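PDB 4OPW: uncharacterized protein from Parabacteroides merdae ATCC 43184, which is of unknown function but is a putative adhesin, belonging to a family of auto-transporter adhesin head domains and probably acting in cell adhesion. Local coordinates for residues Val5-Ile18 with Pro41-Tyr54. Residues are numbered along the deposited sequence; the frame is centred on the assembly and turned at random.
Sequences VKGNGKLSTKKITI and PHIEITVDENLHPY
V5 opens the contact by laying CG2 over one face of the Y54 ring and against CD2 of L51. The turn that follows is held by polar side chains of D48-N50. The amide of N50 works at both ends, ND2 giving a hydrogen bond to K6 O (2.9 Å) and OD1 taking one from N8 N. N8 makes an Asx turn with K10 N through OD1 and offers ND2 to E49 OE2, while D48 OD2 takes G9 N on its anti lone pair; T77 OG1 also bonds to it. Beyond K10 the chain runs antiparallel to 42-46, at 162°. S12 O receives two donors, V47 N and H52 NE2, the latter 3.0 Å away and above the carbonyl plane. T13 OG1 and T46 OG1 share a hydrogen bond of 2.7 Å across a non-hydrogen-bonded pair. K14 CD lies over one face of the H52 ring in a CH-pi contact, and V47 CG1 covers the opposite face. K15, extended with CG anti to its N (chi1 -176°), brings NZ to 4.5 Å from E44 OE2, short of a salt bridge, and two waters, one weakly bonded to E44 OE1, link the charges. I16 and I18 pack on I43, I18 also meeting I57 and I59 of strand 55-60. Strand 42-46 lies between 11-17 and 80-85, antiparallel to both, at the N-terminal end of a beta-solenoid-like stack.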
# COMPACT_ATOMS: atom_id res chain seq x y z
N VAL A 5 -16.76 -22.54 -12.39
CA VAL A 5 -17.49 -21.65 -13.29
C VAL A 5 -16.49 -20.74 -14.01
O VAL A 5 -15.33 -20.64 -13.60
CB VAL A 5 -18.59 -20.81 -12.56
CG1 VAL A 5 -19.68 -21.70 -11.97
CG2 VAL A 5 -17.97 -19.89 -11.49
N LYS A 6 -16.95 -20.04 -15.03
CA LYS A 6 -16.12 -19.06 -15.71
C LYS A 6 -16.99 -17.95 -16.24
O LYS A 6 -18.16 -18.17 -16.54
CB LYS A 6 -15.26 -19.69 -16.84
CG LYS A 6 -16.05 -20.25 -18.02
CD LYS A 6 -15.10 -20.74 -19.11
CE LYS A 6 -15.84 -21.44 -20.21
NZ LYS A 6 -14.90 -21.90 -21.28
N GLY A 7 -16.41 -16.76 -16.34
CA GLY A 7 -17.10 -15.61 -16.87
C GLY A 7 -17.55 -15.80 -18.31
O GLY A 7 -16.82 -16.38 -19.12
N ASN A 8 -18.77 -15.31 -18.63
CA ASN A 8 -19.33 -15.42 -19.98
C ASN A 8 -18.85 -14.24 -20.88
O ASN A 8 -19.33 -14.09 -22.02
CB ASN A 8 -20.87 -15.49 -19.91
CG ASN A 8 -21.57 -14.19 -19.55
OD1 ASN A 8 -20.94 -13.15 -19.27
ND2 ASN A 8 -22.90 -14.21 -19.58
N GLY A 9 -17.96 -13.39 -20.36
CA GLY A 9 -17.38 -12.29 -21.11
C GLY A 9 -18.22 -11.04 -21.26
O GLY A 9 -17.77 -10.09 -21.90
N LYS A 10 -19.43 -11.02 -20.66
CA LYS A 10 -20.33 -9.87 -20.72
C LYS A 10 -20.36 -9.18 -19.36
O LYS A 10 -21.03 -9.64 -18.44
CB LYS A 10 -21.74 -10.28 -21.16
CG LYS A 10 -21.75 -10.97 -22.52
CD LYS A 10 -23.11 -11.44 -22.88
CE LYS A 10 -23.14 -12.04 -24.27
NZ LYS A 10 -24.53 -12.33 -24.70
N LEU A 11 -19.60 -8.09 -19.24
CA LEU A 11 -19.53 -7.34 -17.99
C LEU A 11 -20.84 -6.65 -17.68
O LEU A 11 -21.51 -6.14 -18.58
CB LEU A 11 -18.39 -6.31 -18.02
CG LEU A 11 -16.94 -6.80 -18.19
CD1 LEU A 11 -15.99 -5.61 -18.26
CD2 LEU A 11 -16.52 -7.73 -17.02
N SER A 12 -21.21 -6.64 -16.39
CA SER A 12 -22.38 -5.91 -15.90
C SER A 12 -22.02 -5.31 -14.55
O SER A 12 -21.18 -5.85 -13.83
CB SER A 12 -23.62 -6.81 -15.79
OG SER A 12 -23.58 -7.68 -14.67
N THR A 13 -22.65 -4.18 -14.24
CA THR A 13 -22.40 -3.48 -12.98
C THR A 13 -23.65 -3.51 -12.10
O THR A 13 -24.75 -3.27 -12.57
CB THR A 13 -21.93 -2.05 -13.28
OG1 THR A 13 -20.78 -2.10 -14.12
CG2 THR A 13 -21.61 -1.27 -12.04
N LYS A 14 -23.45 -3.86 -10.81
CA LYS A 14 -24.50 -3.85 -9.79
C LYS A 14 -24.05 -2.98 -8.63
O LYS A 14 -22.91 -3.10 -8.16
CB LYS A 14 -24.84 -5.26 -9.31
CG LYS A 14 -25.53 -6.12 -10.37
CD LYS A 14 -25.90 -7.49 -9.80
CE LYS A 14 -26.42 -8.45 -10.85
NZ LYS A 14 -27.78 -8.08 -11.32
N LYS A 15 -24.96 -2.12 -8.15
CA LYS A 15 -24.69 -1.20 -7.07
C LYS A 15 -25.68 -1.44 -5.93
O LYS A 15 -26.90 -1.45 -6.13
CB LYS A 15 -24.77 0.25 -7.57
CG LYS A 15 -24.39 1.28 -6.51
CD LYS A 15 -24.49 2.69 -7.08
CE LYS A 15 -23.76 3.69 -6.23
NZ LYS A 15 -23.50 4.96 -6.97
N ILE A 16 -25.14 -1.64 -4.74
CA ILE A 16 -25.98 -1.88 -3.56
C ILE A 16 -25.45 -1.04 -2.41
O ILE A 16 -24.32 -0.53 -2.47
CB ILE A 16 -26.06 -3.40 -3.17
CG1 ILE A 16 -24.67 -3.96 -2.77
CG2 ILE A 16 -26.75 -4.26 -4.28
CD1 ILE A 16 -24.65 -5.36 -2.11
N THR A 17 -26.24 -0.94 -1.33
CA THR A 17 -25.77 -0.26 -0.14
C THR A 17 -24.81 -1.20 0.56
O THR A 17 -24.86 -2.43 0.35
CB THR A 17 -26.94 0.14 0.77
OG1 THR A 17 -27.68 -1.06 1.07
CG2 THR A 17 -27.84 1.20 0.11
N ILE A 18 -23.90 -0.63 1.37
CA ILE A 18 -22.96 -1.44 2.14
C ILE A 18 -22.91 -0.92 3.57
O ILE A 18 -23.06 0.28 3.80
CB ILE A 18 -21.56 -1.46 1.47
CG1 ILE A 18 -20.65 -2.56 2.09
CG2 ILE A 18 -20.87 -0.07 1.45
CD1 ILE A 18 -19.26 -2.75 1.36
N PRO A 41 -22.82 4.90 2.41
CA PRO A 41 -21.91 3.96 1.75
C PRO A 41 -22.61 3.00 0.79
O PRO A 41 -23.68 2.43 1.09
CB PRO A 41 -21.25 3.21 2.90
CG PRO A 41 -21.41 4.13 4.09
CD PRO A 41 -22.78 4.73 3.87
N HIS A 42 -22.01 2.88 -0.39
CA HIS A 42 -22.42 1.95 -1.43
C HIS A 42 -21.22 1.13 -1.89
O HIS A 42 -20.07 1.53 -1.68
CB HIS A 42 -23.04 2.68 -2.64
CG HIS A 42 -24.40 3.24 -2.37
ND1 HIS A 42 -24.56 4.52 -1.88
CD2 HIS A 42 -25.62 2.68 -2.55
CE1 HIS A 42 -25.87 4.70 -1.77
NE2 HIS A 42 -26.55 3.62 -2.15
N ILE A 43 -21.51 -0.01 -2.53
CA ILE A 43 -20.50 -0.84 -3.18
C ILE A 43 -21.01 -1.13 -4.59
O ILE A 43 -22.16 -1.54 -4.78
CB ILE A 43 -20.07 -2.09 -2.38
CG1 ILE A 43 -18.85 -2.80 -3.05
CG2 ILE A 43 -21.23 -3.05 -2.07
CD1 ILE A 43 -18.01 -3.67 -2.10
N GLU A 44 -20.15 -0.87 -5.57
CA GLU A 44 -20.46 -1.08 -6.98
C GLU A 44 -19.49 -2.13 -7.51
O GLU A 44 -18.27 -1.96 -7.40
CB GLU A 44 -20.32 0.27 -7.70
CG GLU A 44 -20.88 0.29 -9.10
CD GLU A 44 -20.95 1.69 -9.70
OE1 GLU A 44 -19.90 2.38 -9.72
OE2 GLU A 44 -22.04 2.08 -10.17
N ILE A 45 -20.06 -3.23 -8.04
CA ILE A 45 -19.30 -4.37 -8.57
C ILE A 45 -19.50 -4.50 -10.06
O ILE A 45 -20.65 -4.60 -10.51
CB ILE A 45 -19.72 -5.72 -7.86
CG1 ILE A 45 -19.64 -5.66 -6.33
CG2 ILE A 45 -18.96 -6.97 -8.44
CD1 ILE A 45 -18.21 -5.49 -5.72
N THR A 46 -18.39 -4.58 -10.81
CA THR A 46 -18.39 -4.89 -12.23
C THR A 46 -17.67 -6.22 -12.41
O THR A 46 -16.49 -6.35 -12.04
CB THR A 46 -17.76 -3.77 -13.09
OG1 THR A 46 -18.42 -2.56 -12.80
CG2 THR A 46 -17.86 -4.07 -14.59
N VAL A 47 -18.36 -7.21 -12.98
CA VAL A 47 -17.78 -8.54 -13.23
C VAL A 47 -18.64 -9.19 -14.33
O VAL A 47 -19.72 -8.66 -14.64
CB VAL A 47 -17.71 -9.37 -11.90
CG1 VAL A 47 -19.10 -9.84 -11.43
CG2 VAL A 47 -16.73 -10.55 -12.01
N ASP A 48 -18.21 -10.31 -14.91
CA ASP A 48 -19.05 -10.99 -15.91
C ASP A 48 -20.43 -11.20 -15.31
O ASP A 48 -20.53 -11.56 -14.13
CB ASP A 48 -18.44 -12.34 -16.33
CG ASP A 48 -17.01 -12.19 -16.80
OD1 ASP A 48 -16.14 -11.81 -15.98
OD2 ASP A 48 -16.73 -12.58 -17.94
N GLU A 49 -21.48 -10.90 -16.07
CA GLU A 49 -22.85 -10.94 -15.52
C GLU A 49 -23.19 -12.26 -14.79
O GLU A 49 -23.83 -12.20 -13.73
CB GLU A 49 -23.90 -10.66 -16.61
CG GLU A 49 -23.74 -11.51 -17.86
CD GLU A 49 -24.75 -11.24 -18.96
OE1 GLU A 49 -25.25 -10.10 -19.06
OE2 GLU A 49 -25.04 -12.18 -19.72
N ASN A 50 -22.74 -13.43 -15.32
CA ASN A 50 -23.05 -14.73 -14.70
C ASN A 50 -22.25 -14.98 -13.41
O ASN A 50 -22.53 -15.97 -12.72
CB ASN A 50 -22.82 -15.87 -15.71
CG ASN A 50 -21.36 -16.03 -16.09
OD1 ASN A 50 -20.68 -15.06 -16.46
ND2 ASN A 50 -20.82 -17.23 -15.94
N LEU A 51 -21.29 -14.09 -13.07
CA LEU A 51 -20.45 -14.30 -11.88
C LEU A 51 -20.94 -13.51 -10.64
O LEU A 51 -20.47 -13.79 -9.53
CB LEU A 51 -18.98 -13.97 -12.18
CG LEU A 51 -18.31 -14.90 -13.21
CD1 LEU A 51 -16.84 -14.50 -13.42
CD2 LEU A 51 -18.38 -16.38 -12.76
N HIS A 52 -21.90 -12.57 -10.82
CA HIS A 52 -22.42 -11.79 -9.68
C HIS A 52 -22.92 -12.69 -8.52
O HIS A 52 -22.63 -12.33 -7.36
CB HIS A 52 -23.51 -10.81 -10.10
CG HIS A 52 -22.96 -9.59 -10.76
ND1 HIS A 52 -22.42 -8.54 -10.03
CD2 HIS A 52 -22.85 -9.30 -12.08
CE1 HIS A 52 -22.04 -7.64 -10.92
NE2 HIS A 52 -22.27 -8.05 -12.17
N PRO A 53 -23.54 -13.88 -8.76
CA PRO A 53 -23.98 -14.71 -7.61
C PRO A 53 -22.83 -15.22 -6.76
O PRO A 53 -23.06 -15.61 -5.61
CB PRO A 53 -24.70 -15.89 -8.29
CG PRO A 53 -25.16 -15.33 -9.59
CD PRO A 53 -24.01 -14.48 -10.03
N TYR A 54 -21.59 -15.22 -7.30
CA TYR A 54 -20.40 -15.73 -6.59
C TYR A 54 -19.59 -14.60 -5.97
O TYR A 54 -18.60 -14.88 -5.30
CB TYR A 54 -19.53 -16.57 -7.54
CG TYR A 54 -20.33 -17.65 -8.23
CD1 TYR A 54 -20.80 -18.75 -7.52
CD2 TYR A 54 -20.74 -17.51 -9.55
CE1 TYR A 54 -21.62 -19.71 -8.12
CE2 TYR A 54 -21.56 -18.47 -10.17
CZ TYR A 54 -21.99 -19.57 -9.45
OH TYR A 54 -22.77 -20.54 -10.04
O HOH W 1 -24.23 -7.58 -19.31
O HOH W 2 -20.58 3.94 -7.29
O HOH W 3 -22.89 4.85 -9.99